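Local coordinates for protein VP5 (Halorubrum pleomorphic virus 2, PDB 6QGI) that probably drives fusion of the viral envelope with the membrane of its haloarchaeal host, acting as an envelope glycoprotein, at residues V26-P31 with L124-S129; Q42-T47 with P211-D216; Q46-R51 with L220-A225. One frame throughout, in Å; residues are numbered along the deposited sequence.

Contact 1 of 3, residues V26-P31 with L124-S129; sequences VGSDAP and LDSILS
Leu-124 opens the helical segment from the side turned away from the 26-31 loop, and its side chain packs instead on Tyr-222, Leu-223 and Ala-158. The contact proper begins at Ser-126, whose OG sits in the crowded position between the backbone N and the carbonyl carbon (chi1 54°). From there OG bonds back to Glu-123 O within the helix and presents its oxygen to the loop, where the methyl of Ala-30 is pressed hard against it: Ala-30 CB lies 2.9 Å from Ser-126 OG, tight for a carbon and an oxygen. A water spans the wider gap beside this pair, 3.0 Å from Ser-28 OG and only weakly donating to Ser-126 OG, so it links the two hydroxyls only loosely.

One residue on, Ile-127 supplies the apolar half. Its CG1 branch lies beside the backbone N (chi1 -75°) and crosses the proline ring obliquely, Ile-127 CG1 coming to 3.8 Å from Pro-31 CD. The same carbon also reaches Ala-30 CB, at 4.0 Å. Leu-128 turns to Phe-143 and Ala-158. At Ser-129 the hydroxyl folds back along the helix, OG donating to Asp-125 O at 2.9 Å from above the carbonyl plane. This small seam adds to two hydrogen bonds, Ser-28 N to Glu-119 OE2 and Asp-29 N to Glu-123 OE1, that also hold the loop along helix 91-133. Pro-31 meanwhile packs onto Leu-40, Gln-43 and Thr-47 of helix 37-60, while strand 155-159 packs on another side of helix 91-133.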
ATOM      1  N   VAL A  26       3.703   7.347  -9.095  1.00 30.43           N
ATOM      2  CA  VAL A  26       4.925   8.033  -8.675  1.00 29.02           C
ATOM      3  C   VAL A  26       5.943   7.912  -9.818  1.00 31.62           C
ATOM      4  O   VAL A  26       6.411   6.809 -10.121  1.00 30.99           O
ATOM      5  CB  VAL A  26       5.460   7.471  -7.326  1.00 31.69           C
ATOM      6  CG1 VAL A  26       6.797   8.096  -6.945  1.00 31.55           C
ATOM      7  CG2 VAL A  26       4.439   7.658  -6.202  1.00 31.08           C
ATOM      8  N   GLY A  27       6.241   9.050 -10.451  1.00 27.20           N
ATOM      9  CA  GLY A  27       7.164   9.152 -11.575  1.00 26.63           C
ATOM     10  C   GLY A  27       8.573   8.701 -11.258  1.00 29.80           C
ATOM     11  O   GLY A  27       9.003   8.752 -10.098  1.00 29.45           O
ATOM     12  N   SER A  28       9.288   8.238 -12.304  1.00 25.81           N
ATOM     13  CA  SER A  28      10.672   7.767 -12.241  1.00 25.35           C
ATOM     14  C   SER A  28      11.579   8.855 -11.642  1.00 29.37           C
ATOM     15  O   SER A  28      11.476  10.021 -12.021  1.00 28.80           O
ATOM     16  CB  SER A  28      11.144   7.358 -13.634  1.00 28.73           C
ATOM     17  OG  SER A  28      12.552   7.277 -13.779  1.00 36.55           O
ATOM     18  N   ASP A  29      12.413   8.469 -10.661  1.00 26.56           N
ATOM     19  CA  ASP A  29      13.358   9.355  -9.978  1.00 26.81           C
ATOM     20  C   ASP A  29      14.730   8.672  -9.896  1.00 30.27           C
ATOM     21  O   ASP A  29      15.269   8.440  -8.809  1.00 29.93           O
ATOM     22  CB  ASP A  29      12.835   9.758  -8.579  1.00 28.64           C
ATOM     23  CG  ASP A  29      13.672  10.791  -7.842  1.00 44.96           C
ATOM     24  OD1 ASP A  29      14.632  11.339  -8.455  1.00 48.16           O
ATOM     25  OD2 ASP A  29      13.378  11.048  -6.657  1.00 49.88           O
ATOM     26  N   ALA A  30      15.300   8.365 -11.071  1.00 26.41           N
ATOM     27  CA  ALA A  30      16.609   7.736 -11.163  1.00 25.71           C
ATOM     28  C   ALA A  30      17.715   8.732 -10.831  1.00 28.21           C
ATOM     29  O   ALA A  30      17.598   9.900 -11.228  1.00 28.41           O
ATOM     30  CB  ALA A  30      16.825   7.168 -12.544  1.00 27.10           C
ATOM     31  N   PRO A  31      18.794   8.288 -10.132  1.00 23.12           N
ATOM     32  CA  PRO A  31      19.887   9.210  -9.794  1.00 22.81           C
ATOM     33  C   PRO A  31      20.494   9.879 -11.021  1.00 27.25           C
ATOM     34  O   PRO A  31      20.559   9.253 -12.089  1.00 26.66           O
ATOM     35  CB  PRO A  31      20.915   8.309  -9.103  1.00 24.33           C
ATOM     36  CG  PRO A  31      20.109   7.180  -8.576  1.00 28.22           C
ATOM     37  CD  PRO A  31      19.041   6.941  -9.571  1.00 23.78           C
ATOM     38  N   LEU A 124      14.487   1.921 -13.769  1.00 22.94           N
ATOM     39  CA  LEU A 124      15.594   0.967 -13.742  1.00 23.32           C
ATOM     40  C   LEU A 124      16.477   1.176 -14.966  1.00 29.73           C
ATOM     41  O   LEU A 124      17.698   1.156 -14.832  1.00 30.15           O
ATOM     42  CB  LEU A 124      15.090  -0.493 -13.665  1.00 23.02           C
ATOM     43  CG  LEU A 124      16.156  -1.612 -13.668  1.00 28.19           C
ATOM     44  CD1 LEU A 124      17.065  -1.537 -12.445  1.00 27.97           C
ATOM     45  CD2 LEU A 124      15.514  -2.983 -13.767  1.00 30.40           C
ATOM     46  N   ASP A 125      15.860   1.416 -16.147  1.00 27.33           N
ATOM     47  CA  ASP A 125      16.578   1.653 -17.398  1.00 28.35           C
ATOM     48  C   ASP A 125      17.468   2.891 -17.287  1.00 32.27           C
ATOM     49  O   ASP A 125      18.629   2.836 -17.704  1.00 33.39           O
ATOM     50  CB  ASP A 125      15.607   1.779 -18.581  1.00 30.78           C
ATOM     51  CG  ASP A 125      16.293   1.879 -19.937  1.00 43.86           C
ATOM     52  OD1 ASP A 125      17.199   1.051 -20.215  1.00 45.18           O
ATOM     53  OD2 ASP A 125      15.918   2.779 -20.726  1.00 49.23           O
ATOM     54  N   SER A 126      16.947   3.979 -16.677  1.00 27.61           N
ATOM     55  CA  SER A 126      17.704   5.214 -16.468  1.00 27.77           C
ATOM     56  C   SER A 126      18.747   5.044 -15.346  1.00 31.62           C
ATOM     57  O   SER A 126      19.744   5.760 -15.362  1.00 32.37           O
ATOM     58  CB  SER A 126      16.787   6.404 -16.205  1.00 31.43           C
ATOM     59  OG  SER A 126      15.877   6.173 -15.144  1.00 42.98           O
ATOM     60  N   ILE A 127      18.557   4.071 -14.416  1.00 27.01           N
ATOM     61  CA  ILE A 127      19.558   3.742 -13.388  1.00 26.39           C
ATOM     62  C   ILE A 127      20.738   3.079 -14.110  1.00 31.95           C
ATOM     63  O   ILE A 127      21.870   3.552 -13.991  1.00 32.46           O
ATOM     64  CB  ILE A 127      19.008   2.846 -12.234  1.00 27.99           C
ATOM     65  CG1 ILE A 127      18.109   3.639 -11.267  1.00 27.41           C
ATOM     66  CG2 ILE A 127      20.146   2.147 -11.472  1.00 28.15           C
ATOM     67  CD1 ILE A 127      17.034   2.783 -10.547  1.00 31.31           C
ATOM     68  N   LEU A 128      20.448   2.016 -14.902  1.00 28.39           N
ATOM     69  CA  LEU A 128      21.430   1.248 -15.676  1.00 28.73           C
ATOM     70  C   LEU A 128      22.176   2.139 -16.686  1.00 33.23           C
ATOM     71  O   LEU A 128      23.314   1.826 -17.024  1.00 34.32           O
ATOM     72  CB  LEU A 128      20.775   0.047 -16.395  1.00 28.65           C
ATOM     73  CG  LEU A 128      20.023  -0.981 -15.533  1.00 31.56           C
ATOM     74  CD1 LEU A 128      19.128  -1.848 -16.384  1.00 32.04           C
ATOM     75  CD2 LEU A 128      20.958  -1.845 -14.734  1.00 33.21           C
ATOM     76  N   SER A 129      21.554   3.251 -17.143  1.00 28.90           N
ATOM     77  CA  SER A 129      22.189   4.220 -18.038  1.00 29.32           C
ATOM     78  C   SER A 129      23.227   5.009 -17.248  1.00 31.20           C
ATOM     79  O   SER A 129      24.396   5.037 -17.631  1.00 32.08           O
ATOM     80  CB  SER A 129      21.156   5.157 -18.661  1.00 33.65           C
ATOM     81  OG  SER A 129      20.264   4.471 -19.523  1.00 44.06           O
TER
HETATM   82  O   HOH W   1      12.855   6.665 -16.713  1.00 22.96           O

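Contact 2 of 3, residues Q42-T47 with P211-D216; sequences QQVYQT and PTVQYD
Close packing runs from Val-213 to the ring of Tyr-215, and its buried part is a pair of valines. Val-213 sends CG1 toward the helix: Val-213 CG1 is 3.6 Å from Tyr-45 CA and 3.9 Å from Val-44 CG1, the two valines crossing obliquely. Next to this, Tyr-45 and Tyr-215 cross at about a right angle and meet at their roots, Tyr-45 CB lying 3.6 Å from Tyr-215 CB. Tyr-215 CG is anti to the backbone N, which sets the ring against the helix backbone, and Gln-42 CA stands almost exactly over the middle of the ring, 3.7 Å from the Tyr-215 centroid and 3° off the normal, a textbook CH-pi contact. Asp-216 CB lies against the opposite face, nearer the rim, so the ring is clasped from both sides.

The strand carrying these residues is the first arm of a beta-hairpin, 212-215 paired antiparallel with 218-221, and it runs across helix 37-60 at an axial distance of 7.7 Å, with the N-to-C directions 136° apart. Alternation along the strand explains the pattern: Val-213 and Tyr-215 point toward the helix, and Gln-214 between them points away.

Toward solvent the fit loosens. The Tyr-45 ring, partly exposed, slants past the hairpin with Val-213 O at its edge, in the plane of the ring, and also touches Asp-218 and Leu-220 of the other arm. Gln-42 runs out alongside Tyr-215 with its chain extended, its amide plane tilted 48° to the ring. Gln-42 OE1 lies 3.4 Å from Tyr-215 OH, and that hydroxyl is hydrogen-bonded to Asp-38 OD2, one turn earlier on the helix.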
ATOM      1  N   GLN A  42      24.643   5.003  -3.359  1.00 19.84           N
ATOM      2  CA  GLN A  42      23.723   5.407  -2.306  1.00 19.14           C
ATOM      3  C   GLN A  42      22.361   5.779  -2.893  1.00 24.60           C
ATOM      4  O   GLN A  42      21.333   5.296  -2.411  1.00 24.31           O
ATOM      5  CB  GLN A  42      24.325   6.591  -1.525  1.00 20.47           C
ATOM      6  CG  GLN A  42      23.384   7.226  -0.509  1.00 33.97           C
ATOM      7  CD  GLN A  42      24.103   7.859   0.650  1.00 54.00           C
ATOM      8  OE1 GLN A  42      23.992   7.396   1.789  1.00 51.23           O
ATOM      9  NE2 GLN A  42      24.841   8.937   0.399  1.00 43.20           N
ATOM     10  N   GLN A  43      22.360   6.649  -3.917  1.00 22.29           N
ATOM     11  CA  GLN A  43      21.154   7.145  -4.576  1.00 21.92           C
ATOM     12  C   GLN A  43      20.453   6.058  -5.384  1.00 26.40           C
ATOM     13  O   GLN A  43      19.228   6.103  -5.466  1.00 26.56           O
ATOM     14  CB  GLN A  43      21.459   8.362  -5.445  1.00 23.65           C
ATOM     15  CG  GLN A  43      21.619   9.630  -4.618  1.00 28.01           C
ATOM     16  CD  GLN A  43      21.613  10.901  -5.424  1.00 31.75           C
ATOM     17  OE1 GLN A  43      20.994  11.012  -6.487  1.00 28.49           O
ATOM     18  NE2 GLN A  43      22.289  11.901  -4.912  1.00 17.47           N
ATOM     19  N   VAL A  44      21.200   5.087  -5.961  1.00 22.93           N
ATOM     20  CA  VAL A  44      20.624   3.939  -6.685  1.00 22.73           C
ATOM     21  C   VAL A  44      19.869   3.072  -5.653  1.00 26.57           C
ATOM     22  O   VAL A  44      18.748   2.633  -5.918  1.00 26.55           O
ATOM     23  CB  VAL A  44      21.698   3.126  -7.478  1.00 27.09           C
ATOM     24  CG1 VAL A  44      21.188   1.740  -7.879  1.00 26.68           C
ATOM     25  CG2 VAL A  44      22.177   3.893  -8.706  1.00 27.53           C
ATOM     26  N   TYR A  45      20.478   2.877  -4.466  1.00 22.76           N
ATOM     27  CA  TYR A  45      19.910   2.109  -3.361  1.00 21.75           C
ATOM     28  C   TYR A  45      18.657   2.795  -2.842  1.00 25.57           C
ATOM     29  O   TYR A  45      17.657   2.119  -2.607  1.00 25.84           O
ATOM     30  CB  TYR A  45      20.951   1.917  -2.236  1.00 22.52           C
ATOM     31  CG  TYR A  45      20.462   1.084  -1.065  1.00 22.48           C
ATOM     32  CD1 TYR A  45      20.461  -0.309  -1.126  1.00 23.93           C
ATOM     33  CD2 TYR A  45      19.997   1.686   0.101  1.00 22.29           C
ATOM     34  CE1 TYR A  45      20.014  -1.078  -0.055  1.00 23.27           C
ATOM     35  CE2 TYR A  45      19.552   0.927   1.181  1.00 22.46           C
ATOM     36  CZ  TYR A  45      19.562  -0.455   1.097  1.00 29.06           C
ATOM     37  OH  TYR A  45      19.115  -1.206   2.152  1.00 30.78           O
ATOM     38  N   GLN A  46      18.706   4.132  -2.691  1.00 22.04           N
ATOM     39  CA  GLN A  46      17.591   4.954  -2.220  1.00 21.72           C
ATOM     40  C   GLN A  46      16.449   4.965  -3.247  1.00 25.46           C
ATOM     41  O   GLN A  46      15.288   4.847  -2.849  1.00 25.39           O
ATOM     42  CB  GLN A  46      18.066   6.375  -1.893  1.00 23.49           C
ATOM     43  CG  GLN A  46      18.685   6.462  -0.496  1.00 46.20           C
ATOM     44  CD  GLN A  46      19.764   7.511  -0.321  1.00 67.93           C
ATOM     45  OE1 GLN A  46      20.166   8.224  -1.256  1.00 66.14           O
ATOM     46  NE2 GLN A  46      20.267   7.620   0.902  1.00 54.77           N
ATOM     47  N   THR A  47      16.778   5.053  -4.555  1.00 21.46           N
ATOM     48  CA  THR A  47      15.802   5.032  -5.651  1.00 21.07           C
ATOM     49  C   THR A  47      15.064   3.673  -5.678  1.00 25.24           C
ATOM     50  O   THR A  47      13.841   3.646  -5.863  1.00 24.92           O
ATOM     51  CB  THR A  47      16.491   5.354  -6.992  1.00 26.55           C
ATOM     52  OG1 THR A  47      17.025   6.684  -6.937  1.00 23.95           O
ATOM     53  CG2 THR A  47      15.552   5.254  -8.175  1.00 23.90           C
ATOM     54  N   PRO A 211      15.930  -7.631  -9.503  1.00 21.23           N
ATOM     55  CA  PRO A 211      17.292  -7.136  -9.224  1.00 20.86           C
ATOM     56  C   PRO A 211      17.546  -6.904  -7.739  1.00 23.20           C
ATOM     57  O   PRO A 211      16.654  -6.472  -7.008  1.00 22.26           O
ATOM     58  CB  PRO A 211      17.373  -5.816  -9.996  1.00 22.88           C
ATOM     59  CG  PRO A 211      16.252  -5.838 -10.963  1.00 27.68           C
ATOM     60  CD  PRO A 211      15.196  -6.730 -10.416  1.00 22.94           C
ATOM     61  N   THR A 212      18.759  -7.221  -7.296  1.00 20.16           N
ATOM     62  CA  THR A 212      19.169  -7.029  -5.911  1.00 19.02           C
ATOM     63  C   THR A 212      20.093  -5.818  -5.884  1.00 22.29           C
ATOM     64  O   THR A 212      21.194  -5.863  -6.436  1.00 20.34           O
ATOM     65  CB  THR A 212      19.780  -8.317  -5.353  1.00 23.18           C
ATOM     66  OG1 THR A 212      18.766  -9.314  -5.307  1.00 23.86           O
ATOM     67  CG2 THR A 212      20.376  -8.142  -3.974  1.00 17.96           C
ATOM     68  N   VAL A 213      19.613  -4.719  -5.293  1.00 20.82           N
ATOM     69  CA  VAL A 213      20.394  -3.486  -5.179  1.00 21.71           C
ATOM     70  C   VAL A 213      21.122  -3.511  -3.842  1.00 27.09           C
ATOM     71  O   VAL A 213      20.498  -3.698  -2.802  1.00 26.34           O
ATOM     72  CB  VAL A 213      19.545  -2.206  -5.362  1.00 25.28           C
ATOM     73  CG1 VAL A 213      20.406  -0.956  -5.229  1.00 25.34           C
ATOM     74  CG2 VAL A 213      18.845  -2.212  -6.711  1.00 25.52           C
ATOM     75  N   GLN A 214      22.438  -3.337  -3.880  1.00 25.74           N
ATOM     76  CA  GLN A 214      23.266  -3.346  -2.684  1.00 26.30           C
ATOM     77  C   GLN A 214      24.031  -2.032  -2.511  1.00 29.77           C
ATOM     78  O   GLN A 214      24.437  -1.416  -3.495  1.00 29.51           O
ATOM     79  CB  GLN A 214      24.238  -4.543  -2.710  1.00 28.75           C
ATOM     80  CG  GLN A 214      25.199  -4.585  -3.910  1.00 52.20           C
ATOM     81  CD  GLN A 214      26.136  -5.764  -3.866  1.00 71.90           C
ATOM     82  OE1 GLN A 214      25.820  -6.832  -3.325  1.00 63.36           O
ATOM     83  NE2 GLN A 214      27.311  -5.601  -4.463  1.00 68.89           N
ATOM     84  N   TYR A 215      24.213  -1.616  -1.245  1.00 26.29           N
ATOM     85  CA  TYR A 215      24.985  -0.445  -0.819  1.00 26.20           C
ATOM     86  C   TYR A 215      25.330  -0.546   0.672  1.00 30.85           C
ATOM     87  O   TYR A 215      24.444  -0.747   1.510  1.00 30.48           O
ATOM     88  CB  TYR A 215      24.267   0.890  -1.122  1.00 26.58           C
ATOM     89  CG  TYR A 215      24.923   2.110  -0.499  1.00 28.14           C
ATOM     90  CD1 TYR A 215      26.106   2.631  -1.018  1.00 30.45           C
ATOM     91  CD2 TYR A 215      24.365   2.740   0.609  1.00 28.63           C
ATOM     92  CE1 TYR A 215      26.729   3.733  -0.433  1.00 31.56           C
ATOM     93  CE2 TYR A 215      24.974   3.849   1.197  1.00 29.78           C
ATOM     94  CZ  TYR A 215      26.158   4.341   0.674  1.00 37.24           C
ATOM     95  OH  TYR A 215      26.762   5.430   1.256  1.00 38.50           O
ATOM     96  N   ASP A 216      26.625  -0.385   0.985  1.00 28.27           N
ATOM     97  CA  ASP A 216      27.223  -0.337   2.328  1.00 28.65           C
ATOM     98  C   ASP A 216      26.819  -1.531   3.232  1.00 31.49           C
ATOM     99  O   ASP A 216      26.549  -1.352   4.426  1.00 30.89           O
ATOM    100  CB  ASP A 216      26.865   1.015   2.996  1.00 30.46           C
ATOM    101  CG  ASP A 216      27.750   1.438   4.154  1.00 38.72           C
ATOM    102  OD1 ASP A 216      28.965   1.128   4.121  1.00 39.14           O
ATOM    103  OD2 ASP A 216      27.230   2.083   5.088  1.00 44.04           O
TER

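Contact 3 of 3, residues Q46-R51 with L220-A225; sequences QTAKTR and LVYLNA
The second arm of a beta-hairpin, strand 218-221, and the turn that follows it pack here against helix 37-60, with Ala-48 facing the gap between two side chains, Leu-220 and Tyr-222. Alternation sends both of these toward the helix and Val-221 away. The Tyr-222 ring turns a face to Ala-48: Ala-48 CB sits over it, 3.9 Å from the centroid of the Tyr-222 ring and 16° off its normal, a CH-pi contact. On the opposite face lies Leu-223 CG, offset toward the rim, so the ring is sandwiched between the helix and its own chain neighbour.

Arg-51, one turn on from Ala-48, comes at the ring from its edge. Its CG is anti to the backbone N and lies in the ring plane, with Arg-51 CG 3.7 Å from Tyr-222 CE2. Beyond CG the chain bends twice and carries the guanidinium away from the tyrosine, so the methylenes do the touching. The guanidinium makes a salt bridge from NE to Glu-123 OE2 and a hydrogen bond from NH1 to Val-26 O, which would be expected to offset much of its charge.

Leu-220 takes the crowded first torsion (chi1 62°), and its two methyls divide between neighbouring helix residues. Leu-220 CD1 rests 3.9 Å from Ala-48 CB. The other branch meets the exposed Lys-49 at about a right angle, near the base of the lysine chain, where Leu-220 CD2 lies 3.6 Å from Lys-49 CB.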
ATOM      1  N   GLN A  46      18.706   4.132  -2.691  1.00 22.04           N
ATOM      2  CA  GLN A  46      17.591   4.954  -2.220  1.00 21.72           C
ATOM      3  C   GLN A  46      16.449   4.965  -3.247  1.00 25.46           C
ATOM      4  O   GLN A  46      15.288   4.847  -2.849  1.00 25.39           O
ATOM      5  CB  GLN A  46      18.066   6.375  -1.893  1.00 23.49           C
ATOM      6  CG  GLN A  46      18.685   6.462  -0.496  1.00 46.20           C
ATOM      7  CD  GLN A  46      19.764   7.511  -0.321  1.00 67.93           C
ATOM      8  OE1 GLN A  46      20.166   8.224  -1.256  1.00 66.14           O
ATOM      9  NE2 GLN A  46      20.267   7.620   0.902  1.00 54.77           N
ATOM     10  N   THR A  47      16.778   5.053  -4.555  1.00 21.46           N
ATOM     11  CA  THR A  47      15.802   5.032  -5.651  1.00 21.07           C
ATOM     12  C   THR A  47      15.064   3.673  -5.678  1.00 25.24           C
ATOM     13  O   THR A  47      13.841   3.646  -5.863  1.00 24.92           O
ATOM     14  CB  THR A  47      16.491   5.354  -6.992  1.00 26.55           C
ATOM     15  OG1 THR A  47      17.025   6.684  -6.937  1.00 23.95           O
ATOM     16  CG2 THR A  47      15.552   5.254  -8.175  1.00 23.90           C
ATOM     17  N   ALA A  48      15.799   2.561  -5.469  1.00 21.43           N
ATOM     18  CA  ALA A  48      15.223   1.215  -5.459  1.00 20.87           C
ATOM     19  C   ALA A  48      14.409   0.952  -4.190  1.00 24.13           C
ATOM     20  O   ALA A  48      13.426   0.222  -4.256  1.00 23.53           O
ATOM     21  CB  ALA A  48      16.317   0.176  -5.598  1.00 22.00           C
ATOM     22  N   LYS A  49      14.824   1.532  -3.042  1.00 20.82           N
ATOM     23  CA  LYS A  49      14.156   1.388  -1.742  1.00 20.03           C
ATOM     24  C   LYS A  49      12.824   2.108  -1.757  1.00 24.50           C
ATOM     25  O   LYS A  49      11.843   1.579  -1.237  1.00 24.96           O
ATOM     26  CB  LYS A  49      15.050   1.929  -0.607  1.00 22.11           C
ATOM     27  CG  LYS A  49      14.575   1.580   0.796  1.00 29.93           C
ATOM     28  CD  LYS A  49      15.411   2.286   1.845  1.00 36.39           C
ATOM     29  CE  LYS A  49      15.201   1.690   3.212  1.00 45.95           C
ATOM     30  NZ  LYS A  49      16.492   1.419   3.894  1.00 53.48           N
ATOM     31  N   THR A  50      12.791   3.317  -2.350  1.00 21.30           N
ATOM     32  CA  THR A  50      11.588   4.137  -2.466  1.00 20.92           C
ATOM     33  C   THR A  50      10.643   3.496  -3.474  1.00 25.26           C
ATOM     34  O   THR A  50       9.442   3.461  -3.220  1.00 25.85           O
ATOM     35  CB  THR A  50      11.954   5.581  -2.823  1.00 26.53           C
ATOM     36  OG1 THR A  50      12.958   6.029  -1.914  1.00 23.23           O
ATOM     37  CG2 THR A  50      10.758   6.522  -2.757  1.00 25.21           C
ATOM     38  N   ARG A  51      11.177   2.962  -4.594  1.00 21.81           N
ATOM     39  CA  ARG A  51      10.360   2.289  -5.607  1.00 21.52           C
ATOM     40  C   ARG A  51       9.702   1.047  -5.020  1.00 25.88           C
ATOM     41  O   ARG A  51       8.511   0.851  -5.241  1.00 26.24           O
ATOM     42  CB  ARG A  51      11.179   1.929  -6.863  1.00 21.25           C
ATOM     43  CG  ARG A  51      10.347   1.357  -8.035  1.00 25.13           C
ATOM     44  CD  ARG A  51       9.192   2.248  -8.485  1.00 18.52           C
ATOM     45  NE  ARG A  51       9.664   3.524  -9.017  1.00 20.41           N
ATOM     46  CZ  ARG A  51       8.875   4.540  -9.351  1.00 30.67           C
ATOM     47  NH1 ARG A  51       7.561   4.442  -9.213  1.00 14.19           N
ATOM     48  NH2 ARG A  51       9.399   5.665  -9.818  1.00 22.43           N
ATOM     49  N   LEU A 220      18.658  -4.969  -1.113  1.00 21.30           N
ATOM     50  CA  LEU A 220      17.218  -5.159  -1.221  1.00 20.47           C
ATOM     51  C   LEU A 220      16.819  -5.703  -2.584  1.00 24.31           C
ATOM     52  O   LEU A 220      17.456  -5.398  -3.592  1.00 24.24           O
ATOM     53  CB  LEU A 220      16.424  -3.869  -0.903  1.00 19.99           C
ATOM     54  CG  LEU A 220      16.629  -2.642  -1.793  1.00 24.55           C
ATOM     55  CD1 LEU A 220      15.719  -2.677  -3.013  1.00 24.44           C
ATOM     56  CD2 LEU A 220      16.336  -1.404  -1.029  1.00 27.14           C
ATOM     57  N   VAL A 221      15.734  -6.484  -2.602  1.00 20.53           N
ATOM     58  CA  VAL A 221      15.139  -7.034  -3.816  1.00 19.93           C
ATOM     59  C   VAL A 221      13.878  -6.232  -4.105  1.00 23.04           C
ATOM     60  O   VAL A 221      13.110  -5.919  -3.193  1.00 22.11           O
ATOM     61  CB  VAL A 221      14.858  -8.558  -3.737  1.00 23.04           C
ATOM     62  CG1 VAL A 221      14.472  -9.123  -5.101  1.00 22.84           C
ATOM     63  CG2 VAL A 221      16.062  -9.298  -3.194  1.00 23.29           C
ATOM     64  N   TYR A 222      13.695  -5.875  -5.371  1.00 19.72           N
ATOM     65  CA  TYR A 222      12.543  -5.129  -5.868  1.00 19.06           C
ATOM     66  C   TYR A 222      12.366  -5.523  -7.330  1.00 24.17           C
ATOM     67  O   TYR A 222      13.252  -6.181  -7.876  1.00 24.45           O
ATOM     68  CB  TYR A 222      12.733  -3.610  -5.645  1.00 19.56           C
ATOM     69  CG  TYR A 222      13.336  -2.822  -6.787  1.00 21.66           C
ATOM     70  CD1 TYR A 222      14.638  -3.062  -7.218  1.00 24.01           C
ATOM     71  CD2 TYR A 222      12.643  -1.763  -7.370  1.00 22.51           C
ATOM     72  CE1 TYR A 222      15.208  -2.317  -8.249  1.00 25.71           C
ATOM     73  CE2 TYR A 222      13.214  -0.993  -8.378  1.00 23.74           C
ATOM     74  CZ  TYR A 222      14.492  -1.282  -8.825  1.00 31.50           C
ATOM     75  OH  TYR A 222      15.040  -0.546  -9.847  1.00 33.20           O
ATOM     76  N   LEU A 223      11.230  -5.169  -7.953  1.00 21.42           N
ATOM     77  CA  LEU A 223      10.909  -5.541  -9.338  1.00 22.04           C
ATOM     78  C   LEU A 223      10.953  -7.079  -9.507  1.00 27.38           C
ATOM     79  O   LEU A 223      11.395  -7.586 -10.545  1.00 27.59           O
ATOM     80  CB  LEU A 223      11.842  -4.837 -10.353  1.00 22.38           C
ATOM     81  CG  LEU A 223      11.650  -3.342 -10.513  1.00 26.65           C
ATOM     82  CD1 LEU A 223      12.686  -2.753 -11.434  1.00 27.64           C
ATOM     83  CD2 LEU A 223      10.311  -3.044 -11.061  1.00 28.21           C
ATOM     84  N   ASN A 224      10.516  -7.806  -8.455  1.00 24.03           N
ATOM     85  CA  ASN A 224      10.470  -9.262  -8.418  1.00 24.21           C
ATOM     86  C   ASN A 224       9.154  -9.712  -9.034  1.00 28.02           C
ATOM     87  O   ASN A 224       8.112  -9.600  -8.390  1.00 28.29           O
ATOM     88  CB  ASN A 224      10.644  -9.772  -6.971  1.00 24.66           C
ATOM     89  CG  ASN A 224      10.750 -11.280  -6.795  1.00 42.91           C
ATOM     90  OD1 ASN A 224      10.750 -12.069  -7.746  1.00 30.87           O
ATOM     91  ND2 ASN A 224      10.848 -11.717  -5.549  1.00 37.20           N
ATOM     92  N   ALA A 225       9.201 -10.207 -10.289  1.00 24.89           N
ATOM     93  CA  ALA A 225       8.029 -10.669 -11.052  1.00 25.32           C
ATOM     94  C   ALA A 225       7.236 -11.782 -10.328  1.00 28.67           C
ATOM     95  O   ALA A 225       6.034 -11.916 -10.564  1.00 28.69           O
ATOM     96  CB  ALA A 225       8.457 -11.140 -12.429  1.00 27.11           C
TER

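How the contacts relate
Helix 37-60 ties the three sites together: contacts 2 and 3 lay it on the two paired arms of one hairpin, whose Val-213 O and Leu-220 N are bonded at 2.8 Å, and they share Gln-46 and Thr-47. Contact 1 brings in a different pair, helix 91-133 and the loop before helix 37-60, and reaches the others through the bond from Thr-47 OG1 to Asp-29 O, as well as through Arg-51. Contact 3 is the buried one, built on carbon against a ring with its arginine charge turned away to a salt bridge with Glu-123; contacts 1 and 2 are only partly buried, the first mixing a water and hydroxyls with apolar packing, the second joining buried valines to a CH-pi contact over a tyrosine at its more open end.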